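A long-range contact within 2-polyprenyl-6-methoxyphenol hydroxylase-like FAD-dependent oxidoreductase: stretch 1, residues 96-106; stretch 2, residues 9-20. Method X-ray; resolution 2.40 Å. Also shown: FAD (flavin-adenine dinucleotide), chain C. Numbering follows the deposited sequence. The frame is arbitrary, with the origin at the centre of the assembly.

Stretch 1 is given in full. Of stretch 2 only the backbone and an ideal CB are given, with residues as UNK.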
# COMPACT_ATOMS: atom_id res chain seq x y z
N LEU A 96 -26.47 -18.25 0.91
CA LEU A 96 -26.15 -18.92 -0.33
C LEU A 96 -26.77 -18.13 -1.47
O LEU A 96 -27.95 -17.77 -1.42
CB LEU A 96 -26.64 -20.36 -0.30
CG LEU A 96 -26.13 -21.11 0.95
CD1 LEU A 96 -27.00 -20.91 2.23
CD2 LEU A 96 -25.87 -22.60 0.68
N GLN A 97 -25.95 -17.83 -2.48
CA GLN A 97 -26.39 -17.08 -3.65
C GLN A 97 -27.75 -17.54 -4.17
O GLN A 97 -28.61 -16.70 -4.45
CB GLN A 97 -25.34 -17.17 -4.76
CG GLN A 97 -25.59 -16.20 -5.90
CD GLN A 97 -24.48 -16.20 -6.92
OE1 GLN A 97 -23.36 -16.63 -6.64
NE2 GLN A 97 -24.80 -15.75 -8.14
N SER A 98 -27.98 -18.85 -4.29
CA SER A 98 -29.26 -19.25 -4.85
C SER A 98 -30.41 -18.89 -3.92
O SER A 98 -31.53 -18.63 -4.38
CB SER A 98 -29.27 -20.76 -5.16
OG SER A 98 -29.21 -21.52 -3.97
N ARG A 99 -30.16 -18.90 -2.60
CA ARG A 99 -31.20 -18.47 -1.66
C ARG A 99 -31.51 -16.99 -1.83
O ARG A 99 -32.68 -16.58 -1.78
CB ARG A 99 -30.79 -18.78 -0.21
CG ARG A 99 -30.92 -20.26 0.17
CD ARG A 99 -30.44 -20.55 1.60
NE ARG A 99 -31.50 -20.41 2.60
CZ ARG A 99 -31.51 -19.51 3.59
NH1 ARG A 99 -30.51 -18.64 3.72
NH2 ARG A 99 -32.52 -19.48 4.44
N LEU A 100 -30.48 -16.17 -2.06
CA LEU A 100 -30.69 -14.76 -2.34
C LEU A 100 -31.47 -14.55 -3.63
O LEU A 100 -32.41 -13.74 -3.68
CB LEU A 100 -29.36 -14.04 -2.42
CG LEU A 100 -29.47 -12.67 -3.08
CD1 LEU A 100 -30.10 -11.71 -2.10
CD2 LEU A 100 -28.09 -12.21 -3.48
N GLU A 101 -31.06 -15.25 -4.70
CA GLU A 101 -31.71 -15.06 -5.98
C GLU A 101 -33.16 -15.49 -5.91
O GLU A 101 -34.03 -14.87 -6.53
CB GLU A 101 -30.97 -15.82 -7.09
CG GLU A 101 -29.48 -15.51 -7.13
CD GLU A 101 -28.78 -15.88 -8.46
OE1 GLU A 101 -27.68 -15.34 -8.68
OE2 GLU A 101 -29.32 -16.69 -9.26
N LYS A 102 -33.44 -16.52 -5.12
CA LYS A 102 -34.82 -16.97 -4.97
C LYS A 102 -35.68 -15.86 -4.35
O LYS A 102 -36.77 -15.56 -4.86
CB LYS A 102 -34.85 -18.25 -4.14
CG LYS A 102 -36.23 -18.76 -3.80
CD LYS A 102 -36.87 -19.44 -4.96
CE LYS A 102 -38.26 -19.91 -4.60
NZ LYS A 102 -39.19 -18.79 -4.32
N VAL A 103 -35.19 -15.20 -3.29
CA VAL A 103 -36.07 -14.18 -2.71
C VAL A 103 -36.23 -13.00 -3.66
O VAL A 103 -37.28 -12.35 -3.68
CB VAL A 103 -35.63 -13.72 -1.30
CG1 VAL A 103 -35.45 -14.90 -0.36
CG2 VAL A 103 -34.40 -12.88 -1.36
N LEU A 104 -35.23 -12.72 -4.51
CA LEU A 104 -35.42 -11.61 -5.43
C LEU A 104 -36.29 -11.98 -6.63
O LEU A 104 -37.05 -11.13 -7.12
CB LEU A 104 -34.08 -11.04 -5.88
CG LEU A 104 -33.10 -10.68 -4.77
CD1 LEU A 104 -31.65 -10.75 -5.28
CD2 LEU A 104 -33.39 -9.27 -4.13
N ILE A 105 -36.22 -13.23 -7.11
CA ILE A 105 -37.20 -13.67 -8.10
C ILE A 105 -38.60 -13.59 -7.51
O ILE A 105 -39.54 -13.15 -8.18
CB ILE A 105 -36.88 -15.10 -8.60
CG1 ILE A 105 -35.54 -15.14 -9.35
CG2 ILE A 105 -38.03 -15.61 -9.45
CD1 ILE A 105 -35.04 -16.57 -9.61
N ASP A 106 -38.76 -14.00 -6.25
CA ASP A 106 -40.06 -13.89 -5.61
C ASP A 106 -40.53 -12.44 -5.56
O ASP A 106 -41.64 -12.12 -6.01
CB ASP A 106 -40.01 -14.46 -4.20
CG ASP A 106 -40.11 -15.96 -4.19
OD1 ASP A 106 -40.38 -16.58 -5.25
OD2 ASP A 106 -39.92 -16.53 -3.10
N UNK A 9 -30.72 -10.10 -18.11
CA UNK A 9 -29.94 -10.91 -17.18
C UNK A 9 -30.56 -10.97 -15.80
O UNK A 9 -30.84 -9.93 -15.19
CB UNK A 9 -28.51 -10.36 -17.08
N UNK A 10 -30.79 -12.18 -15.29
CA UNK A 10 -31.44 -12.36 -14.00
C UNK A 10 -30.50 -12.97 -12.97
O UNK A 10 -30.87 -13.88 -12.23
CB UNK A 10 -32.68 -13.24 -14.16
N UNK A 11 -29.27 -12.49 -12.91
CA UNK A 11 -28.48 -12.57 -11.70
C UNK A 11 -28.87 -11.48 -10.70
O UNK A 11 -29.86 -10.74 -10.87
CB UNK A 11 -26.99 -12.47 -12.04
N UNK A 12 -28.11 -11.39 -9.59
CA UNK A 12 -28.42 -10.34 -8.58
C UNK A 12 -28.63 -8.97 -9.17
O UNK A 12 -29.60 -8.30 -8.83
CB UNK A 12 -27.29 -10.25 -7.55
N UNK A 13 -27.73 -8.57 -10.07
CA UNK A 13 -27.76 -7.23 -10.63
C UNK A 13 -29.10 -6.94 -11.28
O UNK A 13 -29.84 -6.05 -10.85
CB UNK A 13 -26.63 -7.05 -11.65
N UNK A 14 -29.44 -7.72 -12.31
CA UNK A 14 -30.66 -7.45 -13.06
C UNK A 14 -31.91 -7.71 -12.26
O UNK A 14 -32.91 -6.99 -12.40
CB UNK A 14 -30.69 -8.29 -14.34
N UNK A 15 -31.90 -8.75 -11.42
CA UNK A 15 -33.06 -9.04 -10.58
C UNK A 15 -33.32 -7.87 -9.64
O UNK A 15 -34.41 -7.27 -9.64
CB UNK A 15 -32.85 -10.33 -9.79
N UNK A 16 -32.30 -7.51 -8.87
CA UNK A 16 -32.39 -6.44 -7.90
C UNK A 16 -32.85 -5.14 -8.54
O UNK A 16 -33.66 -4.40 -7.97
CB UNK A 16 -31.04 -6.24 -7.21
N UNK A 17 -32.42 -4.87 -9.77
CA UNK A 17 -32.82 -3.64 -10.43
C UNK A 17 -34.28 -3.70 -10.85
O UNK A 17 -35.03 -2.74 -10.63
CB UNK A 17 -31.93 -3.37 -11.64
N UNK A 18 -34.69 -4.82 -11.44
CA UNK A 18 -36.09 -4.96 -11.82
C UNK A 18 -36.99 -4.75 -10.63
O UNK A 18 -38.08 -4.18 -10.75
CB UNK A 18 -36.35 -6.33 -12.44
N UNK A 19 -36.54 -5.18 -9.44
CA UNK A 19 -37.28 -4.85 -8.23
C UNK A 19 -37.26 -3.34 -7.96
O UNK A 19 -38.30 -2.74 -7.66
CB UNK A 19 -36.70 -5.61 -7.04
N UNK A 20 -36.07 -2.72 -8.05
CA UNK A 20 -35.99 -1.27 -7.85
C UNK A 20 -36.87 -0.52 -8.85
O UNK A 20 -37.40 0.56 -8.55
CB UNK A 20 -34.54 -0.80 -7.97
PA FAD C . -24.32 -12.88 -13.68
O1A FAD C . -24.36 -13.54 -12.32
O2A FAD C . -23.18 -13.49 -14.48
O5B FAD C . -25.81 -12.92 -14.41
C5B FAD C . -25.95 -12.52 -15.77
C4B FAD C . -27.23 -13.20 -16.35
O4B FAD C . -27.54 -12.78 -17.55
C3B FAD C . -27.01 -14.72 -16.50
O3B FAD C . -28.14 -15.36 -16.12
C2B FAD C . -26.75 -14.91 -18.00
O2B FAD C . -26.99 -16.34 -18.33
C1B FAD C . -27.65 -14.11 -18.51
N9A FAD C . -27.40 -13.63 -19.85
C8A FAD C . -26.20 -13.34 -20.41
N7A FAD C . -26.42 -12.85 -21.64
C5A FAD C . -27.76 -12.81 -21.85
C6A FAD C . -28.54 -12.40 -22.92
N6A FAD C . -28.36 -11.86 -24.26
N1A FAD C . -29.87 -12.48 -22.86
C2A FAD C . -30.47 -12.95 -21.75
N3A FAD C . -29.71 -13.34 -20.69
C4A FAD C . -28.36 -13.28 -20.74
N1 FAD C . -19.71 -13.57 -5.59
C2 FAD C . -19.60 -13.33 -4.12
O2 FAD C . -20.18 -12.44 -3.59
N3 FAD C . -18.73 -14.23 -3.32
C4 FAD C . -18.01 -15.32 -3.98
O4 FAD C . -17.31 -16.06 -3.37
C4X FAD C . -18.15 -15.53 -5.47
N5 FAD C . -17.42 -16.63 -6.07
C5X FAD C . -17.52 -16.85 -7.53
C6 FAD C . -16.80 -17.90 -8.09
C7 FAD C . -16.89 -18.14 -9.46
C7M FAD C . -16.01 -19.34 -9.78
C8 FAD C . -17.69 -17.34 -10.29
C8M FAD C . -17.73 -17.69 -11.78
C9 FAD C . -18.42 -16.28 -9.72
C9A FAD C . -18.34 -16.02 -8.34
N10 FAD C . -19.10 -14.87 -7.71
C10 FAD C . -19.00 -14.66 -6.27
C1' FAD C . -19.97 -14.04 -8.57
C2' FAD C . -19.75 -12.52 -8.63
O2' FAD C . -20.33 -11.87 -7.56
C3' FAD C . -20.49 -11.94 -9.84
O3' FAD C . -20.03 -10.63 -9.99
C4' FAD C . -22.02 -11.84 -9.71
O4' FAD C . -22.66 -13.07 -9.51
C5' FAD C . -22.46 -11.31 -11.08
O5' FAD C . -23.76 -10.78 -11.02
P FAD C . -24.51 -10.25 -12.39
O1P FAD C . -26.00 -10.34 -12.20
O2P FAD C . -24.06 -8.87 -12.85
O3P FAD C . -23.97 -11.26 -13.58

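Two helices, 97-106 and 12-20, run side by side with their N-to-C directions 29° apart and their axes 9.2 Å apart at closest approach; positions 12 and 15 lie nearest stretch 1.

Position 9 has phi/psi 112/126, and the positive phi favours glycine. An ideal CB would sit 2.7 Å from FAD O4B, too close for a side chain, and the residue is Gly9. At position 10 the ideal CB finds nothing of stretch 1 within 5.5 Å, so stretch 1 barely restricts the choice; it is Ala10. Position 11, the N-cap of the helix, has an ideal CB 2.4 Å from FAD O1P. That clash argues for Gly11, whose CA lies 3.4 Å from FAD O1P.

At position 12 CA-to-CB points sideways, with the ideal CB 4.6 Å from Leu100 CD2, 4.9 Å from Leu104 CD1 and 5.2 Å from Glu101 OE1. A small or medium apolar residue would suit the leucines, and a donor could address the carboxylate. Phi/psi of -48/-47 in the first turn of a helix also admits proline. The residue is Pro12; its CD lies 3.1 Å from Glu101 OE1, a contact without a hydrogen bond. Glu101 OE1 instead accepts a hydrogen bond from Gln97 NE2 at 3.0 Å.

Position 13 points away from stretch 1, which sets no demand. Ala13 fills it, and its backbone N donates to FAD O1P at 3.3 Å. At position 14 an ideal CB would fall 1.9 Å from Gly9 O, leaving room only for Gly14.

Position 15 points toward stretch 1, its ideal CB 4.2 Å from Leu104 CB and 5.2 Å from Ile105 N. A branched or medium-sized apolar side chain would suit this aliphatic surface. Leu15 (chi1 m, chi2 t) places CD2 3.7 Å from Ile105 CG1 and CD1 4.0 Å from Glu101 O.

Position 16 points sideways, its ideal CB 4.9 Å from Leu104 CD2, so a long apolar chain, flexible or branched, could reach that methyl. Met16, with chi1 t and chi2 and chi3 both p, brings CE to 3.5 Å from Leu104 CD2.

Positions 17 and 18 are out of reach of stretch 1 and hold Leu17 and Ala18.

Position 19 points toward stretch 1, but its ideal CB has nothing there within 5.5 Å; a small or medium side chain could extend into the gap. Cys19 (chi1 m) sets SG 3.8 Å from Leu104 O. Position 20 is out of reach; Glu20 makes its side-chain hydrogen bonds elsewhere in the structure.

Stretch 2 9-20: GAGPAGLMLACE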
# COMPACT_ATOMS: atom_id res chain seq x y z
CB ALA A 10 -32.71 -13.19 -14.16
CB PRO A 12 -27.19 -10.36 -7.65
CG PRO A 12 -26.30 -11.54 -8.17
CD PRO A 12 -27.11 -12.35 -9.11
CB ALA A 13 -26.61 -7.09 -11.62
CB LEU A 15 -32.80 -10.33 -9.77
CG LEU A 15 -33.11 -11.66 -10.42
CD1 LEU A 15 -32.49 -12.91 -9.69
CD2 LEU A 15 -34.62 -11.74 -10.47
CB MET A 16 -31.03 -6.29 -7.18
CG MET A 16 -30.96 -5.12 -6.27
SD MET A 16 -32.28 -5.22 -5.03
CE MET A 16 -31.78 -6.25 -3.68
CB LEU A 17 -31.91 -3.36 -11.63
CG LEU A 17 -32.31 -2.28 -12.64
CD1 LEU A 17 -32.33 -0.89 -11.94
CD2 LEU A 17 -31.29 -2.28 -13.79
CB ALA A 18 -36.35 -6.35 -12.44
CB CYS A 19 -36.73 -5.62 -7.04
SG CYS A 19 -37.07 -7.37 -7.09
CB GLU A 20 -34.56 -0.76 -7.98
CG GLU A 20 -33.50 -1.22 -6.92
CD GLU A 20 -33.84 -0.91 -5.44
OE1 GLU A 20 -33.64 -1.80 -4.59
OE2 GLU A 20 -34.26 0.23 -5.13
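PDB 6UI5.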